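Local coordinates for Dot/Icm T4SS effector (PDB 4HFV), which is a putative Dot/Icm type IV secretion effector of Legionella pneumophila, probably delivered into the host cell, whose molecular function is unknown, at residues M2-V7 against N116-E121; K73-N78 against A124-A129. All coordinates share one frame; numbering follows the deposited sequence. Where two conformers were deposited one is given.

In the fold
Contact 1 lies nearer the surface and contact 2 deeper in this all-helical chain. Their centres are 11 Å apart. Both involve helix 120-136: contact 1 at the loop leading into it, up to its N-cap, contact 2 further along the helix. In contact 1 two loops meet, and polar bonds and waters do much of the work. In contact 2 two helices meet through aliphatic groups. The contacts also touch each other. V7 N of the N-terminal loop lies 3.0 Å from N78 OD1, a probable hydrogen bond. F4 and L6 also pack on N78. The N-terminal loop thus meets both helix 70-90 and the start of helix 120-136.

Contact 1: residues M2-V7 against N116-E121; sequences MSFELV and NNPNRE
F4 and P118 mark the closest backbone approach, CA to CA 4.6 Å. Both segments are extended here, and their end-to-end directions differ by 111°. N117 N gives a weak, bent hydrogen bond to S3 O at 3.3 Å. The firmer bond comes from a side chain. E5 N donates to N116 OD1 at 3.0 Å, nearly straight and in the carbonyl plane. N116 CG lies anti to the backbone N (chi1 -173°), and OD1 at its end reaches the N-terminal loop. The amide passes the F4 ring at a slant, the two planes 17° apart, with N116 ND2 3.9 Å from F4 CE1. ND2 also bonds to D111 O. One water links N116 OD1 to S3 O, and another links N116 ND2 to E5 O. N119 is the N-cap of helix 120-136: its OD1 accepts from D122 N, while D122 OD2 in turn accepts from F4 N. The other branch of N119 serves the contact, since ND2 gives a weak bond to M2 O at 3.2 Å. F4 and P118 lie side by side and point the same way, with F4 CB 4.0 Å from P118 CG. F4 then reaches inward to L112 and M126. M2, a selenomethionine, runs alongside N117, its SE 3.9 Å from N117 CB. Its CE ends 3.6 Å from P118 O. M2 is poorly ordered, so the details of this touch are less certain.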
loop_
_atom_site.group_PDB
_atom_site.type_symbol
_atom_site.label_atom_id
_atom_site.label_comp_id
_atom_site.label_asym_id
_atom_site.label_seq_id
_atom_site.Cartn_x
_atom_site.Cartn_y
_atom_site.Cartn_z
HETATM N N MSE A 2 -10.987 -14.475 16.464
HETATM C CA MSE A 2 -12.114 -13.833 15.715
HETATM C C MSE A 2 -11.734 -13.613 14.246
HETATM O O MSE A 2 -10.804 -12.859 13.957
HETATM C CB MSE A 2 -12.479 -12.485 16.356
HETATM C CG MSE A 2 -13.737 -11.819 15.771
HETATM SE SE MSE A 2 -13.990 -9.934 16.294
HETATM C CE MSE A 2 -12.602 -9.102 15.199
ATOM N N SER A 3 -12.472 -14.250 13.332
ATOM C CA SER A 3 -12.189 -14.198 11.901
ATOM C C SER A 3 -13.495 -14.142 11.114
ATOM O O SER A 3 -14.544 -14.538 11.617
ATOM C CB SER A 3 -11.419 -15.443 11.476
ATOM O OG SER A 3 -10.651 -15.172 10.323
ATOM N N PHE A 4 -13.429 -13.697 9.865
ATOM C CA PHE A 4 -14.631 -13.564 9.059
ATOM C C PHE A 4 -14.619 -14.532 7.881
ATOM O O PHE A 4 -13.685 -14.551 7.080
ATOM C CB PHE A 4 -14.748 -12.142 8.528
ATOM C CG PHE A 4 -15.964 -11.906 7.681
ATOM C CD1 PHE A 4 -17.247 -11.954 8.252
ATOM C CD2 PHE A 4 -15.843 -11.616 6.339
ATOM C CE1 PHE A 4 -18.376 -11.729 7.485
ATOM C CE2 PHE A 4 -16.949 -11.381 5.566
ATOM C CZ PHE A 4 -18.237 -11.449 6.132
ATOM N N GLU A 5 -15.681 -15.320 7.760
ATOM C CA GLU A 5 -15.849 -16.135 6.586
ATOM C C GLU A 5 -16.611 -15.345 5.496
ATOM O O GLU A 5 -17.731 -14.811 5.735
ATOM C CB GLU A 5 -16.571 -17.436 6.953
ATOM C CG GLU A 5 -16.324 -18.565 5.956
ATOM C CD GLU A 5 -17.196 -19.788 6.235
ATOM O OE1 GLU A 5 -16.654 -20.795 6.734
ATOM O OE2 GLU A 5 -18.416 -19.735 5.959
ATOM N N LEU A 6 -16.038 -15.253 4.298
ATOM C CA LEU A 6 -16.749 -14.556 3.232
ATOM C C LEU A 6 -18.084 -15.243 2.903
ATOM O O LEU A 6 -18.149 -16.461 2.797
ATOM C CB LEU A 6 -15.912 -14.460 1.954
ATOM C CG LEU A 6 -14.632 -13.644 2.027
ATOM C CD1 LEU A 6 -13.853 -13.833 0.734
ATOM C CD2 LEU A 6 -14.943 -12.178 2.258
ATOM N N VAL A 7 -19.142 -14.459 2.731
ATOM C CA VAL A 7 -20.401 -15.032 2.266
ATOM C C VAL A 7 -20.261 -15.375 0.781
ATOM O O VAL A 7 -19.819 -14.535 0.015
ATOM C CB VAL A 7 -21.584 -14.036 2.407
ATOM C CG1 VAL A 7 -22.902 -14.703 1.937
ATOM C CG2 VAL A 7 -21.721 -13.553 3.848
ATOM N N ASN A 116 -17.982 -14.167 14.164
ATOM C CA ASN A 116 -17.793 -14.092 12.729
ATOM C C ASN A 116 -17.751 -12.615 12.358
ATOM O O ASN A 116 -18.785 -12.006 12.087
ATOM C CB ASN A 116 -18.950 -14.784 11.999
ATOM C CG ASN A 116 -18.713 -14.874 10.506
ATOM O OD1 ASN A 116 -17.580 -15.134 10.055
ATOM N ND2 ASN A 116 -19.762 -14.641 9.725
ATOM N N ASN A 117 -16.558 -12.031 12.386
ATOM C CA ASN A 117 -16.379 -10.584 12.205
ATOM C C ASN A 117 -14.928 -10.320 11.790
ATOM O O ASN A 117 -14.012 -10.940 12.310
ATOM C CB ASN A 117 -16.691 -9.849 13.530
ATOM C CG ASN A 117 -17.642 -8.662 13.348
ATOM O OD1 ASN A 117 -17.238 -7.591 12.873
ATOM N ND2 ASN A 117 -18.917 -8.842 13.754
ATOM N N PRO A 118 -14.711 -9.384 10.856
ATOM C CA PRO A 118 -13.405 -9.283 10.230
ATOM C C PRO A 118 -12.359 -8.807 11.208
ATOM O O PRO A 118 -12.602 -7.811 11.859
ATOM C CB PRO A 118 -13.616 -8.202 9.131
ATOM C CG PRO A 118 -15.027 -8.153 8.898
ATOM C CD PRO A 118 -15.711 -8.558 10.180
ATOM N N ASN A 119 -11.227 -9.500 11.292
ATOM C CA ASN A 119 -10.066 -8.981 11.977
ATOM C C ASN A 119 -9.294 -8.033 11.042
ATOM O O ASN A 119 -9.753 -7.733 9.936
ATOM C CB ASN A 119 -9.187 -10.106 12.545
ATOM C CG ASN A 119 -8.609 -11.013 11.486
ATOM O OD1 ASN A 119 -8.318 -10.599 10.357
ATOM N ND2 ASN A 119 -8.427 -12.273 11.853
ATOM N N ARG A 120 -8.161 -7.510 11.507
ATOM C CA ARG A 120 -7.435 -6.494 10.738
ATOM C C ARG A 120 -6.945 -7.059 9.418
ATOM O O ARG A 120 -6.896 -6.370 8.377
ATOM C CB ARG A 120 -6.212 -6.021 11.528
ATOM C CG ARG A 120 -6.542 -5.050 12.618
ATOM C CD ARG A 120 -5.251 -4.498 13.228
ATOM N NE ARG A 120 -4.542 -5.509 14.004
ATOM C CZ ARG A 120 -4.636 -5.642 15.327
ATOM N NH1 ARG A 120 -3.966 -6.596 15.953
ATOM N NH2 ARG A 120 -5.401 -4.824 16.033
ATOM N N GLU A 121 -6.527 -8.313 9.488
ATOM C CA GLU A 121 -6.016 -9.014 8.339
ATOM C C GLU A 121 -7.144 -9.108 7.302
ATOM O O GLU A 121 -6.990 -8.676 6.153
ATOM C CB GLU A 121 -5.513 -10.385 8.792
ATOM C CG GLU A 121 -4.549 -10.306 9.996
ATOM C CD GLU A 121 -5.165 -10.755 11.331
ATOM O OE1 GLU A 121 -5.202 -11.989 11.573
ATOM O OE2 GLU A 121 -5.588 -9.881 12.139
HETATM O O HOH W 1 -15.809 -17.034 10.854
HETATM O O HOH W 2 -20.139 -14.400 6.883
#

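Contact 2: residues K73-N78 against A124-A129; sequences KARVLN and ADMYSA
R75 and A129 meet in a helix-to-helix packing contact between helix 70-90 and helix 120-136, toward the interior of the fold. The axes of the two segments approach to 8.3 Å. The small A129 points its CB at the other helix. R75 lays its aliphatic part against that methyl, with CD 3.8 Å from A129 CB and CG equally near. R75 CD also comes 3.8 Å from D125 O. The charged end goes to E71, a salt bridge on its own helix. V76 CG2 adds a looser touch at 4.5 Å from A129 CB. On the N78 side, selenomethionine M126 bends at chi3 (65°) and brings CE 3.7 Å from N78 C. N78 CB is 4.0 Å from the same methyl. The N78 amide turns back along its own helix. ND2 donates to A74 O at 2.7 Å from above the carbonyl plane, and A74 O also accepts from N78 N. D125 forms a salt bridge with R145 of the second subunit. Its side chain is about 6 Å from that of R176, part of a succinate site seen in a crystal of this protein but without succinate in this chain. The signed crossing angle of -93° makes this a near-orthogonal helix packing within an all-alpha fold.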
loop_
_atom_site.group_PDB
_atom_site.type_symbol
_atom_site.label_atom_id
_atom_site.label_comp_id
_atom_site.label_asym_id
_atom_site.label_seq_id
_atom_site.Cartn_x
_atom_site.Cartn_y
_atom_site.Cartn_z
ATOM N N LYS A 73 -14.735 -12.864 -6.575
ATOM C CA LYS A 73 -16.026 -12.181 -6.668
ATOM C C LYS A 73 -16.621 -11.970 -5.273
ATOM O O LYS A 73 -17.065 -10.873 -4.913
ATOM C CB LYS A 73 -17.010 -12.979 -7.528
ATOM C CG LYS A 73 -16.702 -13.004 -9.007
ATOM C CD LYS A 73 -17.595 -13.990 -9.728
ATOM C CE LYS A 73 -18.977 -13.447 -9.946
ATOM N NZ LYS A 73 -19.862 -14.525 -10.525
ATOM N N ALA A 74 -16.597 -13.007 -4.452
ATOM C CA ALA A 74 -17.157 -12.860 -3.103
ATOM C C ALA A 74 -16.391 -11.826 -2.286
ATOM O O ALA A 74 -16.974 -10.971 -1.552
ATOM C CB ALA A 74 -17.200 -14.231 -2.391
ATOM N N ARG A 75 -15.062 -11.881 -2.373
ATOM C CA ARG A 75 -14.246 -10.946 -1.595
ATOM C C ARG A 75 -14.578 -9.497 -1.932
ATOM O O ARG A 75 -14.758 -8.666 -1.032
ATOM C CB ARG A 75 -12.748 -11.208 -1.775
ATOM C CG ARG A 75 -11.913 -10.345 -0.799
ATOM C CD ARG A 75 -10.442 -10.793 -0.677
ATOM N NE ARG A 75 -10.310 -12.174 -0.210
ATOM C CZ ARG A 75 -10.058 -13.225 -0.994
ATOM N NH1 ARG A 75 -9.974 -14.435 -0.438
ATOM N NH2 ARG A 75 -9.895 -13.085 -2.317
ATOM N N VAL A 76 -14.703 -9.194 -3.224
ATOM C CA VAL A 76 -15.118 -7.856 -3.611
ATOM C C VAL A 76 -16.486 -7.451 -3.082
ATOM O O VAL A 76 -16.639 -6.348 -2.495
ATOM C CB VAL A 76 -15.042 -7.632 -5.122
ATOM C CG1 VAL A 76 -15.561 -6.227 -5.489
ATOM C CG2 VAL A 76 -13.561 -7.808 -5.611
ATOM N N LEU A 77 -17.502 -8.288 -3.288
ATOM C CA LEU A 77 -18.853 -7.901 -2.864
ATOM C C LEU A 77 -18.950 -7.819 -1.332
ATOM O O LEU A 77 -19.523 -6.876 -0.816
ATOM C CB LEU A 77 -19.931 -8.797 -3.489
ATOM C CG LEU A 77 -21.388 -8.344 -3.316
ATOM C CD1 LEU A 77 -21.683 -6.912 -3.864
ATOM C CD2 LEU A 77 -22.340 -9.344 -3.953
ATOM N N ASN A 78 -18.374 -8.785 -0.605
ATOM C CA ASN A 78 -18.363 -8.697 0.852
ATOM C C ASN A 78 -17.706 -7.406 1.310
ATOM O O ASN A 78 -18.224 -6.713 2.178
ATOM C CB ASN A 78 -17.612 -9.877 1.478
ATOM C CG ASN A 78 -18.456 -11.145 1.572
ATOM O OD1 ASN A 78 -18.925 -11.501 2.645
ATOM N ND2 ASN A 78 -18.594 -11.856 0.476
ATOM N N ALA A 124 -7.957 -5.760 5.828
ATOM C CA ALA A 124 -6.900 -5.365 4.907
ATOM C C ALA A 124 -7.083 -6.102 3.572
ATOM O O ALA A 124 -7.036 -5.490 2.523
ATOM C CB ALA A 124 -5.509 -5.615 5.477
ATOM N N ASP A 125 -7.281 -7.410 3.619
ATOM C CA ASP A 125 -7.482 -8.186 2.378
ATOM C C ASP A 125 -8.751 -7.724 1.621
ATOM O O ASP A 125 -8.734 -7.542 0.388
ATOM C CB ASP A 125 -7.556 -9.683 2.702
ATOM C CG ASP A 125 -6.261 -10.225 3.303
ATOM O OD1 ASP A 125 -5.188 -9.595 3.144
ATOM O OD2 ASP A 125 -6.319 -11.285 3.952
HETATM N N MSE A 126 -9.858 -7.537 2.350
HETATM C CA MSE A 126 -11.089 -7.097 1.722
HETATM C C MSE A 126 -10.982 -5.733 1.067
HETATM O O MSE A 126 -11.340 -5.576 -0.125
HETATM C CB MSE A 126 -12.253 -7.131 2.737
HETATM C CG MSE A 126 -12.483 -8.556 3.258
HETATM SE SE MSE A 126 -13.617 -8.650 4.860
HETATM C CE MSE A 126 -15.033 -8.013 3.826
ATOM N N TYR A 127 -10.546 -4.730 1.828
ATOM C CA TYR A 127 -10.503 -3.384 1.284
ATOM C C TYR A 127 -9.462 -3.268 0.165
ATOM O O TYR A 127 -9.636 -2.480 -0.773
ATOM C CB TYR A 127 -10.168 -2.337 2.339
ATOM C CG TYR A 127 -11.240 -2.121 3.392
ATOM C CD1 TYR A 127 -12.584 -2.287 3.104
ATOM C CD2 TYR A 127 -10.885 -1.725 4.682
ATOM C CE1 TYR A 127 -13.545 -2.084 4.076
ATOM C CE2 TYR A 127 -11.829 -1.511 5.653
ATOM C CZ TYR A 127 -13.165 -1.688 5.337
ATOM O OH TYR A 127 -14.121 -1.464 6.303
ATOM N N SER A 128 -8.386 -4.024 0.267
ATOM C CA SER A 128 -7.409 -4.022 -0.803
ATOM C C SER A 128 -8.047 -4.556 -2.096
ATOM O O SER A 128 -7.901 -3.966 -3.181
ATOM C CB SER A 128 -6.164 -4.815 -0.383
ATOM O OG SER A 128 -5.209 -4.843 -1.408
ATOM N N ALA A 129 -8.786 -5.665 -1.978
ATOM C CA ALA A 129 -9.413 -6.277 -3.146
ATOM C C ALA A 129 -10.436 -5.314 -3.727
ATOM O O ALA A 129 -10.528 -5.168 -4.946
ATOM C CB ALA A 129 -10.068 -7.657 -2.807
#